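Local coordinates for protein extracellular invertase (Aspergillus kawachii, PDB 5XH8) that hydrolyses beta-fructofuranosides and, with high transfructosylation activity, probably transfers fructosyl units to sucrose to build fructooligosaccharides such as 1-kestose, at residues P11-S15 / A507-T512; E134-L138 / P155-G159; W226-S232 / W243-F247; W234-W239 / E392-W397; F253-G259 / L376-Y380. All coordinates share one frame; numbering follows the deposited sequence.

Contact 1: P11-S15 / A507-T512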
# COMPACT_ATOMS: atom_id res chain seq x y z
N PRO A 11 -8.74 -52.54 -5.13
CA PRO A 11 -8.79 -51.21 -5.75
C PRO A 11 -8.09 -51.16 -7.11
O PRO A 11 -7.10 -51.88 -7.29
CB PRO A 11 -8.00 -50.33 -4.76
CG PRO A 11 -7.07 -51.26 -4.08
CD PRO A 11 -7.79 -52.59 -4.00
N PRO A 12 -8.55 -50.28 -8.01
CA PRO A 12 -7.76 -49.96 -9.19
C PRO A 12 -6.66 -48.97 -8.84
O PRO A 12 -6.41 -48.67 -7.64
CB PRO A 12 -8.77 -49.28 -10.11
CG PRO A 12 -9.66 -48.53 -9.15
CD PRO A 12 -9.78 -49.45 -7.95
N ASN A 13 -5.96 -48.50 -9.87
CA ASN A 13 -5.24 -47.23 -9.79
C ASN A 13 -6.36 -46.20 -9.63
O ASN A 13 -7.14 -45.98 -10.56
CB ASN A 13 -4.44 -46.96 -11.06
CG ASN A 13 -3.69 -45.61 -11.01
OD1 ASN A 13 -3.96 -44.71 -10.20
ND2 ASN A 13 -2.74 -45.47 -11.91
N LEU A 14 -6.46 -45.62 -8.44
CA LEU A 14 -7.60 -44.71 -8.14
C LEU A 14 -7.69 -43.50 -9.07
O LEU A 14 -8.78 -42.99 -9.30
CB LEU A 14 -7.59 -44.26 -6.69
CG LEU A 14 -7.66 -45.41 -5.68
CD1 LEU A 14 -7.54 -44.85 -4.28
CD2 LEU A 14 -8.94 -46.19 -5.84
N SER A 15 -6.57 -43.06 -9.64
CA SER A 15 -6.60 -41.97 -10.61
C SER A 15 -7.29 -42.29 -11.93
O SER A 15 -7.45 -41.38 -12.71
CB SER A 15 -5.19 -41.45 -10.88
OG SER A 15 -4.74 -40.85 -9.68
N ALA A 507 -4.15 -50.57 1.05
CA ALA A 507 -4.01 -51.35 -0.20
C ALA A 507 -4.05 -50.46 -1.44
O ALA A 507 -3.50 -50.83 -2.48
CB ALA A 507 -5.07 -52.43 -0.28
N ALA A 508 -4.70 -49.30 -1.35
CA ALA A 508 -4.68 -48.31 -2.44
C ALA A 508 -3.32 -47.68 -2.68
O ALA A 508 -2.98 -47.34 -3.81
CB ALA A 508 -5.73 -47.23 -2.20
N ALA A 509 -2.50 -47.56 -1.63
CA ALA A 509 -1.12 -47.06 -1.77
C ALA A 509 -0.22 -47.93 -2.66
O ALA A 509 0.81 -47.46 -3.14
CB ALA A 509 -0.47 -46.89 -0.41
N ARG A 510 -0.61 -49.19 -2.86
CA ARG A 510 0.12 -50.13 -3.71
C ARG A 510 -0.25 -49.97 -5.18
O ARG A 510 0.50 -50.37 -6.03
CB ARG A 510 -0.17 -51.59 -3.26
CG ARG A 510 0.21 -51.86 -1.80
CD ARG A 510 -0.39 -53.14 -1.20
NE ARG A 510 -0.48 -52.98 0.25
CZ ARG A 510 -1.32 -53.62 1.08
NH1 ARG A 510 -2.18 -54.53 0.65
NH2 ARG A 510 -1.30 -53.31 2.38
N THR A 511 -1.44 -49.41 -5.46
CA THR A 511 -1.92 -49.23 -6.84
C THR A 511 -1.90 -47.80 -7.34
O THR A 511 -2.08 -47.56 -8.52
CB THR A 511 -3.38 -49.70 -6.95
OG1 THR A 511 -4.24 -48.84 -6.18
CG2 THR A 511 -3.51 -51.13 -6.44
N THR A 512 -1.71 -46.84 -6.43
CA THR A 512 -1.95 -45.43 -6.72
C THR A 512 -0.82 -44.58 -6.14
O THR A 512 -0.40 -44.80 -5.01
CB THR A 512 -3.31 -45.02 -6.12
OG1 THR A 512 -4.33 -45.96 -6.54
CG2 THR A 512 -3.68 -43.59 -6.55
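The backbones of P11-S15 and A507-T512 run close together where N13 meets T512, their CA atoms 4.8 Å apart, and no strand pairing forms between them. The motif at the N-terminal side is an Asx turn: N13 OD1 accepts from S15 N, which sits above the plane of the amide carbonyl, as the chain enters a short 3-10 segment. The other partner is the loop between strands 497-501 and 520-523 in the C-terminal beta-sandwich domain characteristic of GH32, so the contact lays the N-terminal arm against that domain. Two neighbouring threonines do the gripping. T511 places its hydroxyl between its own backbone N and carbonyl carbon (chi1 66°), and from there OG1 donates a short 2.6 Å bond to P12 O, approaching from above the carbonyl plane. T512 turns its hydroxyl alongside its backbone N instead, and OG1 accepts the amide of L14 N at 2.9 Å in a nearly straight bond (172°). N13 CA adds a C-H...O contact to T511 O at 3.4 Å. The apolar side is lighter: the P11 ring brings CG to 4.5 Å from A507 CB, and W568 packs on both P11 and L14. The L14 side chain crosses that of T512 at about a right angle and carries its CD1 methyl to within 3.6 Å of A508 CB.

Contact 2: E134-L138 / P155-G159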
# COMPACT_ATOMS: atom_id res chain seq x y z
N GLU A 134 2.32 -8.38 0.70
CA GLU A 134 1.41 -8.64 1.79
C GLU A 134 1.12 -7.34 2.58
O GLU A 134 2.03 -6.71 3.15
CB GLU A 134 1.98 -9.71 2.72
CG GLU A 134 2.28 -11.04 2.03
CD GLU A 134 3.11 -11.96 2.89
OE1 GLU A 134 4.16 -11.48 3.41
OE2 GLU A 134 2.72 -13.14 3.05
N THR A 135 -0.15 -6.94 2.59
CA THR A 135 -0.62 -5.82 3.39
C THR A 135 -1.70 -6.36 4.32
O THR A 135 -2.16 -7.49 4.17
CB THR A 135 -1.16 -4.68 2.52
OG1 THR A 135 -2.24 -5.15 1.71
CG2 THR A 135 -0.08 -4.14 1.59
N GLN A 136 -2.08 -5.56 5.31
CA GLN A 136 -3.16 -5.97 6.22
C GLN A 136 -4.32 -5.00 6.06
O GLN A 136 -4.13 -3.77 6.19
CB GLN A 136 -2.68 -6.06 7.68
CG GLN A 136 -1.22 -6.48 7.86
CD GLN A 136 -0.90 -7.82 7.25
OE1 GLN A 136 -1.73 -8.74 7.25
NE2 GLN A 136 0.32 -7.96 6.73
N SER A 137 -5.50 -5.55 5.76
CA SER A 137 -6.70 -4.79 5.40
C SER A 137 -7.84 -5.15 6.31
O SER A 137 -7.81 -6.20 6.98
CB SER A 137 -7.08 -5.05 3.94
OG SER A 137 -6.10 -4.49 3.07
N LEU A 138 -8.86 -4.29 6.32
CA LEU A 138 -10.07 -4.48 7.13
C LEU A 138 -11.29 -4.79 6.30
O LEU A 138 -11.47 -4.27 5.19
CB LEU A 138 -10.39 -3.22 7.95
CG LEU A 138 -9.41 -2.83 9.06
CD1 LEU A 138 -9.90 -1.52 9.69
CD2 LEU A 138 -9.26 -3.90 10.12
N PRO A 155 -5.02 -0.62 2.69
CA PRO A 155 -4.64 -1.38 3.87
C PRO A 155 -4.36 -0.46 5.09
O PRO A 155 -3.85 0.66 4.94
CB PRO A 155 -3.36 -2.09 3.45
CG PRO A 155 -2.84 -1.32 2.27
CD PRO A 155 -4.05 -0.76 1.59
N VAL A 156 -4.71 -0.96 6.26
CA VAL A 156 -4.44 -0.24 7.52
C VAL A 156 -3.00 -0.47 7.98
O VAL A 156 -2.45 0.34 8.74
CB VAL A 156 -5.47 -0.58 8.62
CG1 VAL A 156 -6.86 -0.15 8.18
CG2 VAL A 156 -5.48 -2.04 8.98
N ILE A 157 -2.39 -1.55 7.50
CA ILE A 157 -0.95 -1.77 7.69
C ILE A 157 -0.35 -2.08 6.31
O ILE A 157 -0.38 -3.25 5.89
CB ILE A 157 -0.64 -2.89 8.72
CG1 ILE A 157 -1.29 -2.58 10.07
CG2 ILE A 157 0.86 -3.08 8.86
CD1 ILE A 157 -1.19 -3.70 11.09
N PRO A 158 0.17 -1.04 5.61
CA PRO A 158 0.65 -1.19 4.21
C PRO A 158 1.97 -1.91 4.00
O PRO A 158 2.36 -2.18 2.86
CB PRO A 158 0.80 0.27 3.71
CG PRO A 158 0.18 1.15 4.72
CD PRO A 158 0.09 0.39 6.01
N GLY A 159 2.68 -2.21 5.06
CA GLY A 159 3.87 -3.00 4.91
C GLY A 159 4.54 -3.06 6.25
O GLY A 159 4.02 -2.51 7.23
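A single antiparallel bridge joins Q136 to I157, adding the non-strand stretch 155-159 to strand 134-140 in the blade of the N-terminal propeller formed by strands 96-103 to 149-150. Q136 N donates to I157 O at 2.9 Å, and I157 N returns a 3.1 Å bond to Q136 O, lying in its carbonyl plane. V156 N also points at Q136 O, but at 124° this bond is weak. With V156 and I157 both opposite Q136, the arrangement is a classic beta bulge. On one side of it the P155 ring lies against T135, CB to CB 3.5 Å, while the T135 methyl CG2 rests 3.4 Å from P158 O. T135 OG1 hydrogen-bonds to S117 OG on the neighbouring strand. Beyond the bulge L138 and V156 cross at about a right angle, CD1 to CG1 3.7 Å. In Q136, chi1 (-32°) sets CG beside the backbone N and against I157 CB at 3.7 Å; the bend at chi2 (-59°) then turns the amide toward its bonds with T116 OG1 and F169 O. At the interface with the second subunit V156 O accepts from R131 NH2 of that subunit, and P158 packs on its P158.

Contact 3: W226-S232 / W243-F247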
# COMPACT_ATOMS: atom_id res chain seq x y z
N TRP A 226 9.00 -11.23 19.94
CA TRP A 226 9.66 -12.52 19.99
C TRP A 226 10.35 -12.75 18.66
O TRP A 226 9.72 -12.62 17.58
CB TRP A 226 8.65 -13.65 20.28
CG TRP A 226 9.27 -15.03 20.34
CD1 TRP A 226 10.51 -15.35 20.85
CD2 TRP A 226 8.68 -16.27 19.93
NE1 TRP A 226 10.74 -16.70 20.73
CE2 TRP A 226 9.63 -17.29 20.18
CE3 TRP A 226 7.44 -16.61 19.37
CZ2 TRP A 226 9.39 -18.64 19.88
CZ3 TRP A 226 7.20 -17.95 19.06
CH2 TRP A 226 8.17 -18.95 19.32
N HIS A 227 11.64 -13.07 18.71
CA HIS A 227 12.39 -13.42 17.53
C HIS A 227 13.49 -14.39 17.91
O HIS A 227 13.91 -14.42 19.05
CB HIS A 227 12.96 -12.15 16.86
CG HIS A 227 13.93 -11.41 17.72
ND1 HIS A 227 15.29 -11.63 17.67
CD2 HIS A 227 13.74 -10.48 18.70
CE1 HIS A 227 15.90 -10.87 18.56
NE2 HIS A 227 14.98 -10.16 19.20
N GLU A 228 13.93 -15.21 16.97
CA GLU A 228 14.95 -16.22 17.21
C GLU A 228 15.88 -16.23 16.02
O GLU A 228 15.46 -15.88 14.91
CB GLU A 228 14.34 -17.61 17.37
CG GLU A 228 13.37 -17.76 18.52
CD GLU A 228 14.04 -17.76 19.88
OE1 GLU A 228 15.28 -17.82 19.96
OE2 GLU A 228 13.30 -17.69 20.88
N PRO A 229 17.15 -16.63 16.23
CA PRO A 229 18.09 -16.75 15.11
C PRO A 229 17.65 -17.80 14.10
O PRO A 229 17.06 -18.82 14.48
CB PRO A 229 19.41 -17.21 15.78
CG PRO A 229 19.27 -16.81 17.20
CD PRO A 229 17.81 -16.91 17.52
N THR A 230 17.97 -17.55 12.83
CA THR A 230 17.62 -18.46 11.74
C THR A 230 17.94 -19.92 12.03
O THR A 230 19.09 -20.28 12.28
CB THR A 230 18.35 -18.05 10.44
OG1 THR A 230 18.10 -16.68 10.17
CG2 THR A 230 17.89 -18.87 9.28
N ASN A 231 16.91 -20.76 11.99
CA ASN A 231 17.02 -22.20 12.15
C ASN A 231 17.61 -22.65 13.49
O ASN A 231 18.18 -23.73 13.59
CB ASN A 231 17.76 -22.84 10.97
CG ASN A 231 17.36 -24.28 10.74
OD1 ASN A 231 16.27 -24.72 11.11
ND2 ASN A 231 18.25 -25.04 10.14
N SER A 232 17.42 -21.84 14.52
CA SER A 232 17.75 -22.20 15.87
C SER A 232 16.64 -23.11 16.37
O SER A 232 15.63 -23.35 15.67
CB SER A 232 17.92 -20.94 16.74
OG SER A 232 16.77 -20.11 16.69
N TRP A 243 12.83 -23.60 15.47
CA TRP A 243 12.31 -22.28 15.17
C TRP A 243 12.39 -22.03 13.66
O TRP A 243 11.57 -21.30 13.12
CB TRP A 243 13.08 -21.20 15.94
CG TRP A 243 13.09 -21.34 17.46
CD1 TRP A 243 14.18 -21.21 18.28
CD2 TRP A 243 11.97 -21.63 18.32
NE1 TRP A 243 13.81 -21.38 19.60
CE2 TRP A 243 12.47 -21.64 19.66
CE3 TRP A 243 10.60 -21.88 18.11
CZ2 TRP A 243 11.64 -21.88 20.76
CZ3 TRP A 243 9.78 -22.12 19.20
CH2 TRP A 243 10.30 -22.12 20.51
N ALA A 244 13.38 -22.63 13.01
CA ALA A 244 13.40 -22.80 11.57
C ALA A 244 13.51 -21.46 10.84
O ALA A 244 14.09 -20.49 11.39
CB ALA A 244 12.21 -23.66 11.13
N PHE A 245 12.98 -21.36 9.62
CA PHE A 245 13.29 -20.19 8.77
C PHE A 245 12.25 -19.09 8.72
O PHE A 245 12.53 -18.01 8.21
CB PHE A 245 13.61 -20.66 7.38
CG PHE A 245 14.86 -21.50 7.30
CD1 PHE A 245 14.82 -22.87 7.52
CD2 PHE A 245 16.09 -20.91 6.99
CE1 PHE A 245 15.97 -23.64 7.43
CE2 PHE A 245 17.25 -21.68 6.90
CZ PHE A 245 17.19 -23.05 7.12
N ASN A 246 11.06 -19.35 9.26
CA ASN A 246 9.96 -18.38 9.20
C ASN A 246 8.85 -18.85 10.13
O ASN A 246 8.61 -20.04 10.22
CB ASN A 246 9.43 -18.29 7.75
CG ASN A 246 8.43 -17.18 7.58
OD1 ASN A 246 8.75 -16.00 7.74
ND2 ASN A 246 7.21 -17.54 7.23
N PHE A 247 8.22 -17.93 10.85
CA PHE A 247 7.04 -18.23 11.65
C PHE A 247 5.75 -17.90 10.86
O PHE A 247 5.70 -16.90 10.14
CB PHE A 247 6.98 -17.41 12.95
CG PHE A 247 8.00 -17.78 14.01
CD1 PHE A 247 8.70 -18.99 14.01
CD2 PHE A 247 8.24 -16.88 15.04
CE1 PHE A 247 9.63 -19.27 15.00
CE2 PHE A 247 9.17 -17.17 16.05
CZ PHE A 247 9.85 -18.37 16.03
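The W226 indole presents one face to F247, whose CE2 lies over it near the rim, and its edge to W243. The two tryptophans form an edge-to-face pair, six-membered ring centroids 5.0 Å apart and planes at 90°, with W226 CZ2 and CH2 both 3.6 Å from W243 CZ3. W226 and F247 meet obliquely. Over the five-membered ring of W243 sits the methylene of E228, a CH-pi contact with CG 3.7 Å from the centroid, and S232 OG lies at the edge of that indole, 3.2 Å from CD1. Apart from these, the F245 ring carries N231 CB over one face at 4.2 Å from its centroid, and T230 CG2 touches it from an oblique direction. The E228 chain is bent at chi2 (-72°), so that the carboxylate swings back and OE2, met on its anti side, accepts a hydrogen bond from W226 NE1 at 2.7 Å; its plane stays within 15° of the W243 ring. In the backbone, N231 N donates to A244 O and W243 N to S232 O (2.8 Å). A type II turn, P229 to S232, is held by P229 O, which accepts both S232 N and S232 OG. The contact closes the passage from strand 219-227, last of one propeller blade, to strand 247-248 of the next. Its chemistry implies a largely apolar aromatic cluster of W226, W243 and F247, into which E228 brings methylene carbons for packing and an oxygen for the indole N-H.

Contact 4: W234-W239 / E392-W397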
# COMPACT_ATOMS: atom_id res chain seq x y z
N TRP A 234 14.62 -24.83 20.22
CA TRP A 234 14.43 -24.94 21.67
C TRP A 234 15.21 -26.17 22.17
O TRP A 234 15.07 -27.28 21.61
CB TRP A 234 12.96 -25.11 22.01
CG TRP A 234 12.66 -25.13 23.46
CD1 TRP A 234 12.11 -26.16 24.16
CD2 TRP A 234 12.93 -24.09 24.40
NE1 TRP A 234 11.99 -25.82 25.48
CE2 TRP A 234 12.49 -24.55 25.66
CE3 TRP A 234 13.48 -22.80 24.30
CZ2 TRP A 234 12.59 -23.77 26.83
CZ3 TRP A 234 13.58 -22.02 25.45
CH2 TRP A 234 13.13 -22.51 26.70
N GLY A 235 16.04 -25.95 23.20
CA GLY A 235 16.92 -27.01 23.72
C GLY A 235 17.87 -27.49 22.63
O GLY A 235 18.53 -26.69 21.99
N ASN A 236 17.89 -28.79 22.38
CA ASN A 236 18.72 -29.37 21.32
C ASN A 236 17.92 -29.96 20.15
O ASN A 236 18.44 -30.80 19.41
CB ASN A 236 19.60 -30.47 21.91
CG ASN A 236 18.80 -31.63 22.48
OD1 ASN A 236 17.56 -31.67 22.37
ND2 ASN A 236 19.49 -32.56 23.10
N GLY A 237 16.66 -29.53 19.99
CA GLY A 237 15.84 -29.98 18.85
C GLY A 237 15.02 -31.22 19.13
O GLY A 237 14.40 -31.75 18.23
N THR A 238 15.01 -31.67 20.39
CA THR A 238 14.35 -32.93 20.74
C THR A 238 12.86 -32.73 20.90
O THR A 238 12.08 -33.52 20.39
CB THR A 238 14.92 -33.52 22.05
OG1 THR A 238 16.33 -33.64 21.94
CG2 THR A 238 14.33 -34.88 22.35
N TRP A 239 12.46 -31.72 21.67
CA TRP A 239 11.09 -31.63 22.17
C TRP A 239 10.13 -30.67 21.42
O TRP A 239 8.92 -30.76 21.58
CB TRP A 239 11.13 -31.25 23.67
CG TRP A 239 11.87 -32.29 24.50
CD1 TRP A 239 13.16 -32.21 24.96
CD2 TRP A 239 11.37 -33.58 24.92
NE1 TRP A 239 13.48 -33.37 25.66
CE2 TRP A 239 12.41 -34.21 25.65
CE3 TRP A 239 10.15 -34.25 24.76
CZ2 TRP A 239 12.26 -35.49 26.20
CZ3 TRP A 239 10.00 -35.52 25.32
CH2 TRP A 239 11.05 -36.12 26.03
N GLU A 392 15.04 -32.33 33.21
CA GLU A 392 15.67 -32.01 31.93
C GLU A 392 15.16 -30.64 31.47
O GLU A 392 13.99 -30.32 31.66
CB GLU A 392 15.33 -33.08 30.90
CG GLU A 392 16.00 -32.91 29.55
CD GLU A 392 15.84 -34.12 28.66
OE1 GLU A 392 15.88 -33.97 27.43
OE2 GLU A 392 15.66 -35.24 29.19
N SER A 393 16.07 -29.82 30.95
CA SER A 393 15.73 -28.46 30.52
C SER A 393 15.62 -28.44 28.99
O SER A 393 15.99 -29.39 28.31
CB SER A 393 16.79 -27.49 31.00
OG SER A 393 18.01 -27.81 30.38
N GLY A 394 15.10 -27.35 28.44
CA GLY A 394 14.88 -27.25 27.00
C GLY A 394 13.87 -28.27 26.52
O GLY A 394 14.01 -28.82 25.43
N ALA A 395 12.85 -28.51 27.35
CA ALA A 395 11.86 -29.55 27.11
C ALA A 395 10.47 -28.92 27.14
O ALA A 395 10.34 -27.70 27.04
CB ALA A 395 12.01 -30.65 28.15
N SER A 396 9.43 -29.74 27.28
CA SER A 396 8.03 -29.29 27.19
C SER A 396 7.32 -29.15 28.50
O SER A 396 6.08 -29.16 28.55
CB SER A 396 7.25 -30.26 26.30
OG SER A 396 7.99 -30.50 25.12
N TRP A 397 8.09 -29.00 29.58
CA TRP A 397 7.52 -28.86 30.91
C TRP A 397 8.49 -28.10 31.80
O TRP A 397 9.66 -27.93 31.45
CB TRP A 397 7.25 -30.24 31.50
CG TRP A 397 8.48 -31.09 31.55
CD1 TRP A 397 9.40 -31.15 32.57
CD2 TRP A 397 8.97 -31.98 30.52
NE1 TRP A 397 10.41 -32.03 32.25
CE2 TRP A 397 10.18 -32.55 31.00
CE3 TRP A 397 8.49 -32.38 29.26
CZ2 TRP A 397 10.92 -33.48 30.26
CZ3 TRP A 397 9.24 -33.28 28.51
CH2 TRP A 397 10.45 -33.83 29.02
O HOH W 1 13.96 -29.64 22.76
O HOH W 2 7.29 -32.29 23.32
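Different first torsions aim two indoles at the loop 392-397: W234 swings CG away from its backbone N (chi1 -176°), whereas W239 keeps CG beside it (chi1 -60°). W234 NE1 then donates to A395 O at 2.9 Å, the acceptor lying in the ring plane, and G394 CA lies over one face of this indole near the rim. W239 NE1 donates to E392 OE1 at 3.0 Å; the oxygen is in the indole plane, yet the N-H meets the carboxylate from above. A395 CB and W397 CH2 share one face of W239, while T238 CG2 covers the opposite one. The W397 contact is edge-to-face, centroids 4.9 Å apart. G235 and G394 pass with CA atoms 3.9 Å apart, closer than side chains there would allow. Two waters complete the joint: one accepts from W239 N, the other donates to W239 O and S396 OG, which is also hydrogen-bonded to A309 O. The contact ties the loop leading to propeller strand 247-248 to the loop entering strand 398-403. K523 makes a cation-pi contact with W239. E392 OE2 forms a salt bridge with R525, which, with the indole N-H on OE1, would probably favour the ionised carboxylate.

Contact 5: F253-G259 / L376-Y380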
# COMPACT_ATOMS: atom_id res chain seq x y z
N PHE A 253 -2.32 -15.93 23.47
CA PHE A 253 -3.42 -16.12 24.42
C PHE A 253 -2.82 -16.42 25.80
O PHE A 253 -1.60 -16.55 25.96
CB PHE A 253 -4.34 -17.27 23.97
CG PHE A 253 -3.61 -18.54 23.64
CD1 PHE A 253 -2.99 -18.70 22.39
CD2 PHE A 253 -3.50 -19.56 24.58
CE1 PHE A 253 -2.28 -19.85 22.10
CE2 PHE A 253 -2.81 -20.72 24.28
CZ PHE A 253 -2.20 -20.87 23.04
N SER A 254 -3.69 -16.49 26.79
CA SER A 254 -3.24 -16.64 28.15
C SER A 254 -4.19 -17.58 28.89
O SER A 254 -5.42 -17.50 28.73
CB SER A 254 -3.10 -15.25 28.84
OG SER A 254 -4.33 -14.53 28.83
N LEU A 255 -3.60 -18.44 29.70
CA LEU A 255 -4.29 -19.58 30.30
C LEU A 255 -4.09 -19.70 31.83
O LEU A 255 -3.08 -19.27 32.38
CB LEU A 255 -3.73 -20.88 29.67
CG LEU A 255 -3.81 -21.03 28.15
CD1 LEU A 255 -3.13 -22.33 27.69
CD2 LEU A 255 -5.26 -20.94 27.69
N ASP A 256 -5.07 -20.33 32.48
CA ASP A 256 -4.87 -20.93 33.80
C ASP A 256 -5.19 -22.42 33.73
O ASP A 256 -5.26 -23.01 32.63
CB ASP A 256 -5.68 -20.17 34.87
CG ASP A 256 -7.18 -20.25 34.66
OD1 ASP A 256 -7.72 -21.08 33.87
OD2 ASP A 256 -7.85 -19.44 35.31
N GLU A 257 -5.36 -23.05 34.89
CA GLU A 257 -5.67 -24.47 34.98
C GLU A 257 -7.03 -24.89 34.37
O GLU A 257 -7.21 -26.04 34.03
CB GLU A 257 -5.57 -24.93 36.45
CG GLU A 257 -5.60 -26.44 36.62
CD GLU A 257 -5.27 -26.90 38.04
OE1 GLU A 257 -5.31 -26.08 38.98
OE2 GLU A 257 -4.95 -28.10 38.20
N TYR A 258 -7.97 -23.96 34.26
CA TYR A 258 -9.31 -24.27 33.79
C TYR A 258 -9.56 -23.95 32.30
O TYR A 258 -10.47 -24.53 31.69
CB TYR A 258 -10.34 -23.53 34.66
CG TYR A 258 -10.05 -23.72 36.14
CD1 TYR A 258 -10.39 -24.91 36.79
CD2 TYR A 258 -9.37 -22.73 36.87
CE1 TYR A 258 -10.09 -25.10 38.13
CE2 TYR A 258 -9.07 -22.92 38.20
CZ TYR A 258 -9.43 -24.09 38.83
OH TYR A 258 -9.13 -24.26 40.16
N GLY A 259 -8.79 -23.03 31.74
CA GLY A 259 -9.01 -22.55 30.39
C GLY A 259 -8.35 -21.20 30.16
O GLY A 259 -7.20 -20.97 30.56
N LEU A 376 -7.28 -25.73 25.27
CA LEU A 376 -5.94 -25.53 25.79
C LEU A 376 -6.02 -24.94 27.20
O LEU A 376 -6.87 -24.06 27.48
CB LEU A 376 -5.12 -24.62 24.88
CG LEU A 376 -4.97 -25.05 23.43
CD1 LEU A 376 -3.96 -24.12 22.75
CD2 LEU A 376 -4.54 -26.50 23.27
N ARG A 377 -5.19 -25.46 28.10
CA ARG A 377 -5.15 -25.00 29.51
C ARG A 377 -3.80 -25.33 30.12
O ARG A 377 -3.03 -26.09 29.54
CB ARG A 377 -6.28 -25.65 30.33
CG ARG A 377 -6.11 -27.14 30.64
CD ARG A 377 -7.35 -27.74 31.28
NE ARG A 377 -7.16 -29.14 31.68
CZ ARG A 377 -6.46 -29.56 32.76
NH1 ARG A 377 -5.82 -28.70 33.57
NH2 ARG A 377 -6.37 -30.87 33.00
N VAL A 378 -3.53 -24.77 31.30
CA VAL A 378 -2.29 -25.11 32.00
C VAL A 378 -2.53 -26.46 32.68
O VAL A 378 -3.51 -26.61 33.38
CB VAL A 378 -1.86 -24.04 33.03
CG1 VAL A 378 -0.53 -24.43 33.67
CG2 VAL A 378 -1.71 -22.69 32.36
N LEU A 379 -1.67 -27.44 32.40
CA LEU A 379 -1.84 -28.77 32.97
C LEU A 379 -0.76 -28.96 34.02
O LEU A 379 0.42 -28.68 33.75
CB LEU A 379 -1.73 -29.87 31.91
CG LEU A 379 -1.68 -31.32 32.44
CD1 LEU A 379 -2.97 -31.67 33.16
CD2 LEU A 379 -1.43 -32.32 31.32
N TYR A 380 -1.15 -29.44 35.20
CA TYR A 380 -0.18 -29.77 36.25
C TYR A 380 -0.05 -31.27 36.41
O TYR A 380 -1.05 -31.99 36.40
CB TYR A 380 -0.55 -29.12 37.58
CG TYR A 380 -0.43 -27.62 37.52
CD1 TYR A 380 0.81 -26.99 37.69
CD2 TYR A 380 -1.54 -26.83 37.24
CE1 TYR A 380 0.91 -25.60 37.62
CE2 TYR A 380 -1.43 -25.44 37.17
CZ TYR A 380 -0.21 -24.85 37.36
OH TYR A 380 -0.12 -23.50 37.26
O HOH W 3 -3.89 -29.48 35.76
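L255 is a bump set between L376 and V378: its CD1 lies 4.1 Å from L376 CB, its CB meets V378 CG2, and its CD2 leans on the strand backbone 3.5 Å from L376 O. F253 fills the neighbouring place, its CZ touching L376 CD1 at 3.7 Å, with the two side chains crossing at about a right angle. The two short strand segments run at 39° to each other, their axes 7.1 Å apart at closest, and beyond L255 the first chain bends into a turn that lies across R377 and V378. D256 shapes that turn: its OD1 accepts from both Y258 N and G259 N, an Asx turn and Asx motif, and D256 N bonds back to G259 O. The turn presents D256 O to V378 N at 2.8 Å, in a nearly straight bond, with E257 CA 3.4 Å from V378 O beside it. R377 starts from between its backbone N and carbonyl carbon (chi1 72°), then extends, its CD packed 3.2 Å from E257 O and its NH1 giving that oxygen a weak bond. E257 runs side by side with it in the same direction and lies obliquely against Y380 CD2. The contact wedges the end of strand 250-255 against long strand 366-385, joining two adjoining sheets of the propeller. At the polar rim one water accepts hydrogen bonds from R377 NH1 and Y380 N and donates to E257 OE2; the two opposite charges are therefore bridged by water, their own charged atoms not meeting.

Contacts 3 and 4 interlock along the chain and touch directly, W243 NE1 lying 3.6 Å from W234 N, so the aromatic cluster of one continues into the indoles of the other. Contact 5 comes within about 7 Å of contact 4 and about 10 Å of contact 3 (nearest atoms), and contact 2 within about 8 Å of contact 3. Contact 1 stands apart, its nearest atoms about 28 Å or more from every other contact. The side chain of A244 in contact 3 is about 11 Å from the sodium ion held at H287, G315, F316 and S318. Glycerols, probably from crystallisation, bind at T230 in contact 3, weakly, and at G235 N in contact 4.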